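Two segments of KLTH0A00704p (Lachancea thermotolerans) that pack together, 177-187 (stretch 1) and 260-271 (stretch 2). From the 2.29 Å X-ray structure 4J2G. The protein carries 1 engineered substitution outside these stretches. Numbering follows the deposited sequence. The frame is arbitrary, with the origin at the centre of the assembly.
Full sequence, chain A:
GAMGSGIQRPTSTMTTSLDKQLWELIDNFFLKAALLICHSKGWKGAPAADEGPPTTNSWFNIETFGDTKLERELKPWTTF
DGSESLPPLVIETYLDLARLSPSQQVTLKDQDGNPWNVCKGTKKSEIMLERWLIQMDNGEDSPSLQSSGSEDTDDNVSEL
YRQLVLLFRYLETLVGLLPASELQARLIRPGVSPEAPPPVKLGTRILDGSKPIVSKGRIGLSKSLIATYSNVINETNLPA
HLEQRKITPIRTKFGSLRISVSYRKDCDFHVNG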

ATOM      1  N   LEU A 177       1.072  -8.126  -9.203  1.00 48.94           N
ATOM      2  CA  LEU A 177       0.351  -7.597 -10.355  1.00 49.60           C
ATOM      3  C   LEU A 177       0.056  -6.082 -10.331  1.00 51.66           C
ATOM      4  O   LEU A 177      -0.539  -5.528 -11.265  1.00 50.29           O
ATOM      5  N   LEU A 178       0.348  -5.388  -9.270  1.00 49.11           N
ATOM      6  CA  LEU A 178      -0.107  -4.021  -9.314  1.00 45.57           C
ATOM      7  C   LEU A 178       0.814  -3.146 -10.180  1.00 38.33           C
ATOM      8  O   LEU A 178       1.925  -3.488 -10.380  1.00 44.52           O
ATOM      9  N   PRO A 179       0.322  -2.026 -10.673  1.00 47.44           N
ATOM     10  CA  PRO A 179       1.110  -1.049 -11.471  1.00 46.00           C
ATOM     11  C   PRO A 179       2.419  -0.616 -10.854  1.00 46.94           C
ATOM     12  O   PRO A 179       3.376  -0.358 -11.603  1.00 48.22           O
ATOM     13  N   ALA A 180       2.493  -0.488  -9.530  1.00 40.98           N
ATOM     14  CA  ALA A 180       3.787  -0.069  -8.928  1.00 41.80           C
ATOM     15  C   ALA A 180       4.844  -1.159  -9.096  1.00 54.18           C
ATOM     16  O   ALA A 180       6.059  -0.817  -9.063  1.00 40.03           O
ATOM     17  N   SER A 181       4.411  -2.449  -9.223  1.00 41.60           N
ATOM     18  CA  SER A 181       5.382  -3.556  -9.438  1.00 51.88           C
ATOM     19  C   SER A 181       5.994  -3.417 -10.815  1.00 47.60           C
ATOM     20  O   SER A 181       7.180  -3.700 -11.013  1.00 51.77           O
ATOM     21  N   GLU A 182       5.185  -2.931 -11.748  1.00 50.55           N
ATOM     22  CA  GLU A 182       5.645  -2.736 -13.117  1.00 53.61           C
ATOM     23  C   GLU A 182       6.711  -1.602 -13.086  1.00 47.24           C
ATOM     24  O   GLU A 182       7.798  -1.735 -13.615  1.00 50.20           O
ATOM     25  N   LEU A 183       6.477  -0.566 -12.291  1.00 49.08           N
ATOM     26  CA  LEU A 183       7.512   0.483 -12.066  1.00 48.74           C
ATOM     27  C   LEU A 183       8.764  -0.082 -11.366  1.00 53.42           C
ATOM     28  O   LEU A 183       9.886   0.262 -11.750  1.00 47.13           O
ATOM     29  N   GLN A 184       8.579  -0.921 -10.328  1.00 52.67           N
ATOM     30  CA  GLN A 184       9.701  -1.559  -9.652  1.00 48.73           C
ATOM     31  C   GLN A 184      10.536  -2.364 -10.708  1.00 57.53           C
ATOM     32  O   GLN A 184      11.752  -2.154 -10.842  1.00 48.32           O
ATOM     33  N   ALA A 185       9.879  -3.232 -11.488  1.00 50.49           N
ATOM     34  CA  ALA A 185      10.576  -3.953 -12.558  1.00 54.87           C
ATOM     35  C   ALA A 185      11.498  -2.995 -13.342  1.00 59.59           C
ATOM     36  O   ALA A 185      12.679  -3.238 -13.495  1.00 54.36           O
ATOM     37  N   ARG A 186      10.952  -1.911 -13.854  1.00 57.02           N
ATOM     38  CA  ARG A 186      11.765  -1.025 -14.692  1.00 62.73           C
ATOM     39  C   ARG A 186      12.860  -0.316 -13.923  1.00 55.79           C
ATOM     40  O   ARG A 186      13.871  -0.002 -14.469  1.00 71.62           O
ATOM     41  N   LEU A 187      12.699  -0.146 -12.637  1.00 54.21           N
ATOM     42  CA  LEU A 187      13.732   0.498 -11.841  1.00 57.81           C
ATOM     43  C   LEU A 187      14.906  -0.434 -11.543  1.00 69.95           C
ATOM     44  O   LEU A 187      16.025   0.024 -11.334  1.00 76.45           O
ATOM     45  N   SER A 260      -7.642  -4.557   1.985  1.00 44.11           N
ATOM     46  CA  SER A 260      -7.933  -3.787   0.767  1.00 47.54           C
ATOM     47  C   SER A 260      -6.716  -2.880   0.372  1.00 42.48           C
ATOM     48  O   SER A 260      -5.830  -2.679   1.174  1.00 40.58           O
ATOM     49  N   VAL A 261      -6.672  -2.393  -0.877  1.00 44.24           N
ATOM     50  CA  VAL A 261      -5.594  -1.530  -1.353  1.00 41.61           C
ATOM     51  C   VAL A 261      -6.234  -0.572  -2.337  1.00 42.53           C
ATOM     52  O   VAL A 261      -7.018  -0.975  -3.163  1.00 47.05           O
ATOM     53  N   SER A 262      -5.914   0.697  -2.193  1.00 42.60           N
ATOM     54  CA  SER A 262      -6.191   1.748  -3.192  1.00 45.31           C
ATOM     55  C   SER A 262      -4.881   2.139  -3.820  1.00 46.74           C
ATOM     56  O   SER A 262      -3.905   2.343  -3.097  1.00 42.16           O
ATOM     57  N   TYR A 263      -4.865   2.254  -5.153  1.00 46.66           N
ATOM     58  CA  TYR A 263      -3.656   2.535  -5.881  1.00 44.90           C
ATOM     59  C   TYR A 263      -3.848   3.463  -7.096  1.00 42.16           C
ATOM     60  O   TYR A 263      -4.845   3.428  -7.760  1.00 39.28           O
ATOM     61  N   ARG A 264      -2.876   4.326  -7.348  1.00 44.93           N
ATOM     62  CA  ARG A 264      -2.824   5.099  -8.577  1.00 37.95           C
ATOM     63  C   ARG A 264      -2.731   4.151  -9.797  1.00 45.00           C
ATOM     64  O   ARG A 264      -1.793   3.364  -9.891  1.00 47.03           O
ATOM     65  N   LYS A 265      -3.739   4.174 -10.682  1.00 41.63           N
ATOM     66  CA  LYS A 265      -3.751   3.436 -11.971  1.00 46.33           C
ATOM     67  C   LYS A 265      -2.534   3.585 -12.869  1.00 51.25           C
ATOM     68  O   LYS A 265      -2.123   2.642 -13.520  1.00 42.72           O
ATOM     69  N   ASP A 266      -1.972   4.790 -12.944  1.00 45.23           N
ATOM     70  CA  ASP A 266      -0.827   4.988 -13.793  1.00 46.05           C
ATOM     71  C   ASP A 266       0.483   5.173 -12.983  1.00 49.83           C
ATOM     72  O   ASP A 266       0.571   6.057 -12.118  1.00 50.53           O
ATOM     73  N   CYS A 267       1.521   4.413 -13.324  1.00 50.76           N
ATOM     74  CA  CYS A 267       2.817   4.526 -12.662  1.00 46.39           C
ATOM     75  C   CYS A 267       3.940   4.580 -13.703  1.00 50.40           C
ATOM     76  O   CYS A 267       5.074   4.282 -13.412  1.00 49.58           O
ATOM     77  N   ASP A 268       3.637   4.916 -14.945  1.00 44.65           N
ATOM     78  CA  ASP A 268       4.731   4.919 -15.907  1.00 46.48           C
ATOM     79  C   ASP A 268       5.457   6.284 -15.771  1.00 42.10           C
ATOM     80  O   ASP A 268       5.258   7.112 -16.592  1.00 47.32           O
ATOM     81  N   PHE A 269       6.152   6.499 -14.649  1.00 42.26           N
ATOM     82  CA  PHE A 269       6.957   7.702 -14.317  1.00 50.46           C
ATOM     83  C   PHE A 269       8.339   7.741 -14.973  1.00 58.85           C
ATOM     84  O   PHE A 269       8.926   6.686 -15.216  1.00 52.91           O
ATOM     85  N   HIS A 270       8.838   8.955 -15.250  1.00 49.80           N
ATOM     86  CA  HIS A 270      10.091   9.165 -15.960  1.00 50.56           C
ATOM     87  C   HIS A 270      10.800  10.331 -15.285  1.00 53.44           C
ATOM     88  O   HIS A 270      10.198  11.218 -14.663  1.00 55.93           O
ATOM     89  N   VAL A 271      12.103  10.280 -15.316  1.00 55.48           N
ATOM     90  CA  VAL A 271      12.879  11.362 -14.733  1.00 62.18           C
ATOM     91  C   VAL A 271      13.825  11.891 -15.825  1.00 69.38           C
ATOM     92  O   VAL A 271      14.506  11.128 -16.507  1.00 63.65           O
TER

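This is a mainly apolar contact in which one side of a helix and the nearby Leu178 pack against a strand, a turn and a second strand, with one charged pair at the far end. No hydrogen bond crosses between the stretches, and the summed buried surface is 465 Å². The helix runs at 36° to the strand through Phe269 and His270, with axes 9.0 Å apart at closest approach.

From stretch 1, Leu178, Pro179, Leu183 and Arg186 point toward stretch 2. The spacing of the last three follows the helix turn, which brings them to the same side. From stretch 2, Val261, Tyr263 and Cys267 point toward stretch 1.

Leu178 is buried, with chi1 m and chi2 t. Leu178 CD2 sits over one face of the Tyr263 ring, 3.9 Å from the centroid and 19° off the ring normal, a CH-pi contact. Leu178 CD1 lies 4.4 Å from Val261 CG1. Tyr263 and Val261 both have chi1 p. They stand two residues apart on the strand, so they lie on the same face and both reach Leu178.

Pro179 lies between Tyr263 and the turn. Its ring has C-gamma exo pucker. Pro179 CD approaches Tyr263 CE2 at 3.8 Å, and Pro179 CG lies 3.8 Å from the backbone atom Lys265 O. Pro179 CB is 3.7 Å from Cys267 SG.

Cys267 is the centre of the contact and has the largest area covered, 73 Å². Its chi1 is m. Cys267 SG also lies 4.4 Å from Ala180 CB. The small alanine side chain points sideways and adds little area. Leu183 CB packs 4.3 Å from Cys267 CB, while Leu183 CD1 is 3.8 Å from the backbone atom Cys267 O.

Leu183 is buried, with chi1 t and chi2 p. Leu183 CD2 meets Phe269 CD2 at 4.2 Å, an oblique approach to the ring. Phe269 has chi1 m and its CA-to-CB bond points sideways.

Arg186 forms the exposed polar edge. Its chi1 is off-well at 133°. Arg186 NH1 is 3.5 Å from Asp268 OD1, a salt bridge. The oxygen lies over one face of the guanidinium, so the attraction is between charges and no N-H points at it. Within its own helix, Arg186 NH2 donates a hydrogen bond to Glu182 OE1 at 2.6 Å, also a salt bridge. The guanidinium therefore pairs with two acidic groups. Asp268, with chi1 t, also brings OD1 to 3.0 Å from His270 NE2. His270 CE1 lies 4.4 Å from Arg186 NH1, obliquely.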

ATOM      1  CB  LEU A 177      -1.009  -8.239 -10.478  1.00 53.09           C
ATOM      2  CG  LEU A 177      -1.083  -9.755 -10.545  1.00 66.95           C
ATOM      3  CD1 LEU A 177      -2.555 -10.075 -10.303  1.00 51.22           C
ATOM      4  CD2 LEU A 177      -0.602 -10.277 -11.905  1.00 75.35           C
ATOM      5  CB  LEU A 178      -0.177  -3.472  -7.903  1.00 50.78           C
ATOM      6  CG  LEU A 178      -1.326  -4.186  -7.155  1.00 58.03           C
ATOM      7  CD1 LEU A 178      -1.261  -3.681  -5.743  1.00 49.06           C
ATOM      8  CD2 LEU A 178      -2.716  -3.954  -7.749  1.00 50.66           C
ATOM      9  CB  PRO A 179       0.175   0.178 -11.517  1.00 45.09           C
ATOM     10  CG  PRO A 179      -1.188  -0.421 -11.501  1.00 47.23           C
ATOM     11  CD  PRO A 179      -1.075  -1.562 -10.470  1.00 41.15           C
ATOM     12  CB  ALA A 180       3.652   0.271  -7.465  1.00 39.86           C
ATOM     13  CB  SER A 181       4.727  -4.974  -9.353  1.00 51.03           C
ATOM     14  OG  SER A 181       4.229  -5.149  -8.057  1.00 51.55           O
ATOM     15  CB  GLU A 182       4.400  -2.547 -14.025  1.00 55.90           C
ATOM     16  CG  GLU A 182       4.601  -1.839 -15.351  1.00 76.18           C
ATOM     17  CD  GLU A 182       5.624  -2.500 -16.253  1.00106.28           C
ATOM     18  OE1 GLU A 182       6.710  -1.907 -16.456  1.00128.05           O
ATOM     19  OE2 GLU A 182       5.348  -3.606 -16.769  1.00123.06           O
ATOM     20  CB  LEU A 183       6.961   1.672 -11.256  1.00 40.57           C
ATOM     21  CG  LEU A 183       8.042   2.735 -10.888  1.00 45.22           C
ATOM     22  CD1 LEU A 183       8.588   3.402 -12.141  1.00 39.98           C
ATOM     23  CD2 LEU A 183       7.397   3.808 -10.016  1.00 48.17           C
ATOM     24  CB  GLN A 184       9.181  -2.437  -8.510  1.00 56.34           C
ATOM     25  CG  GLN A 184      10.179  -3.354  -7.777  1.00 63.08           C
ATOM     26  CD  GLN A 184      11.123  -2.617  -6.804  1.00 73.91           C
ATOM     27  OE1 GLN A 184      11.067  -1.392  -6.639  1.00 59.79           O
ATOM     28  NE2 GLN A 184      11.995  -3.379  -6.157  1.00 67.74           N
ATOM     29  CB  ALA A 185       9.590  -4.571 -13.501  1.00 48.66           C
ATOM     30  CB  ARG A 186      10.886  -0.113 -15.562  1.00 62.01           C
ATOM     31  CG  ARG A 186      11.204   1.370 -15.636  1.00 81.11           C
ATOM     32  CD  ARG A 186      10.257   1.948 -16.677  1.00 90.67           C
ATOM     33  NE  ARG A 186       9.144   1.004 -16.871  1.00 98.19           N
ATOM     34  CZ  ARG A 186       8.363   0.935 -17.950  1.00121.95           C
ATOM     35  NH1 ARG A 186       8.534   1.772 -18.982  1.00133.91           N
ATOM     36  NH2 ARG A 186       7.397   0.020 -17.997  1.00107.36           N
ATOM     37  CB  LEU A 187      13.141   1.016 -10.505  1.00 51.80           C
ATOM     38  CG  LEU A 187      12.405   2.358 -10.685  1.00 57.33           C
ATOM     39  CD1 LEU A 187      11.887   2.880  -9.333  1.00 47.53           C
ATOM     40  CD2 LEU A 187      13.423   3.343 -11.246  1.00 62.98           C
ATOM     41  CB  SER A 260      -9.160  -2.937   0.996  1.00 41.34           C
ATOM     42  OG  SER A 260      -8.822  -2.018   2.056  1.00 49.26           O
ATOM     43  CB  VAL A 261      -4.378  -2.300  -2.002  1.00 38.55           C
ATOM     44  CG1 VAL A 261      -4.825  -3.084  -3.216  1.00 39.36           C
ATOM     45  CG2 VAL A 261      -3.264  -1.299  -2.432  1.00 37.22           C
ATOM     46  CB  SER A 262      -6.725   2.966  -2.482  1.00 47.46           C
ATOM     47  OG  SER A 262      -8.050   2.647  -2.072  1.00 58.89           O
ATOM     48  CB  TYR A 263      -2.963   1.249  -6.288  1.00 38.02           C
ATOM     49  CG  TYR A 263      -3.826   0.349  -7.140  1.00 38.06           C
ATOM     50  CD1 TYR A 263      -4.687  -0.597  -6.537  1.00 45.41           C
ATOM     51  CD2 TYR A 263      -3.767   0.396  -8.505  1.00 35.50           C
ATOM     52  CE1 TYR A 263      -5.483  -1.433  -7.305  1.00 39.14           C
ATOM     53  CE2 TYR A 263      -4.548  -0.459  -9.312  1.00 39.94           C
ATOM     54  CZ  TYR A 263      -5.384  -1.387  -8.699  1.00 40.33           C
ATOM     55  OH  TYR A 263      -6.173  -2.187  -9.487  1.00 50.35           O
ATOM     56  CB  ARG A 264      -1.570   5.997  -8.441  1.00 42.56           C
ATOM     57  CG  ARG A 264      -1.486   7.077  -9.480  1.00 40.60           C
ATOM     58  CD  ARG A 264      -0.163   7.880  -9.348  1.00 45.13           C
ATOM     59  NE  ARG A 264      -0.076   8.566  -8.072  1.00 41.65           N
ATOM     60  CZ  ARG A 264      -0.750   9.684  -7.735  1.00 46.62           C
ATOM     61  NH1 ARG A 264      -1.592  10.276  -8.550  1.00 42.52           N
ATOM     62  NH2 ARG A 264      -0.571  10.216  -6.542  1.00 45.76           N
ATOM     63  CB  LYS A 265      -4.964   3.848 -12.828  1.00 49.01           C
ATOM     64  CG  LYS A 265      -6.351   3.443 -12.275  1.00 60.94           C
ATOM     65  CD  LYS A 265      -7.447   4.235 -12.986  1.00 55.70           C
ATOM     66  CE  LYS A 265      -8.765   3.515 -12.918  1.00 65.91           C
ATOM     67  NZ  LYS A 265      -9.799   4.417 -13.477  1.00 71.11           N
ATOM     68  CB  ASP A 266      -1.113   6.268 -14.573  1.00 57.73           C
ATOM     69  CG  ASP A 266      -2.385   6.190 -15.337  1.00 54.19           C
ATOM     70  OD1 ASP A 266      -2.269   5.806 -16.532  1.00 53.06           O
ATOM     71  OD2 ASP A 266      -3.474   6.529 -14.770  1.00 63.52           O
ATOM     72  CB  CYS A 267       3.059   3.284 -11.800  1.00 68.55           C
ATOM     73  SG  CYS A 267       1.993   3.139 -10.373  1.00 62.60           S
ATOM     74  CB  ASP A 268       4.169   4.687 -17.316  1.00 42.31           C
ATOM     75  CG  ASP A 268       5.270   4.562 -18.390  1.00 52.45           C
ATOM     76  OD1 ASP A 268       6.451   4.404 -18.073  1.00 58.52           O
ATOM     77  OD2 ASP A 268       4.941   4.617 -19.574  1.00 64.39           O
ATOM     78  CB  PHE A 269       7.167   7.792 -12.802  1.00 48.58           C
ATOM     79  CG  PHE A 269       5.919   8.134 -12.047  1.00 50.91           C
ATOM     80  CD1 PHE A 269       5.468   9.460 -11.952  1.00 42.44           C
ATOM     81  CD2 PHE A 269       5.166   7.130 -11.434  1.00 39.10           C
ATOM     82  CE1 PHE A 269       4.288   9.784 -11.248  1.00 48.19           C
ATOM     83  CE2 PHE A 269       3.989   7.449 -10.712  1.00 47.60           C
ATOM     84  CZ  PHE A 269       3.535   8.775 -10.632  1.00 47.48           C
ATOM     85  CB  HIS A 270       9.870   9.375 -17.479  1.00 51.24           C
ATOM     86  CG  HIS A 270       9.358   8.147 -18.169  1.00 57.47           C
ATOM     87  ND1 HIS A 270      10.120   7.011 -18.327  1.00 64.21           N
ATOM     88  CD2 HIS A 270       8.125   7.828 -18.631  1.00 62.13           C
ATOM     89  CE1 HIS A 270       9.403   6.067 -18.916  1.00 58.17           C
ATOM     90  NE2 HIS A 270       8.191   6.542 -19.124  1.00 60.87           N
ATOM     91  CB  VAL A 271      13.623  10.916 -13.479  1.00 63.90           C
ATOM     92  CG1 VAL A 271      14.108  12.127 -12.714  1.00 68.07           C
ATOM     93  CG2 VAL A 271      12.694  10.108 -12.568  1.00 63.76           C
TER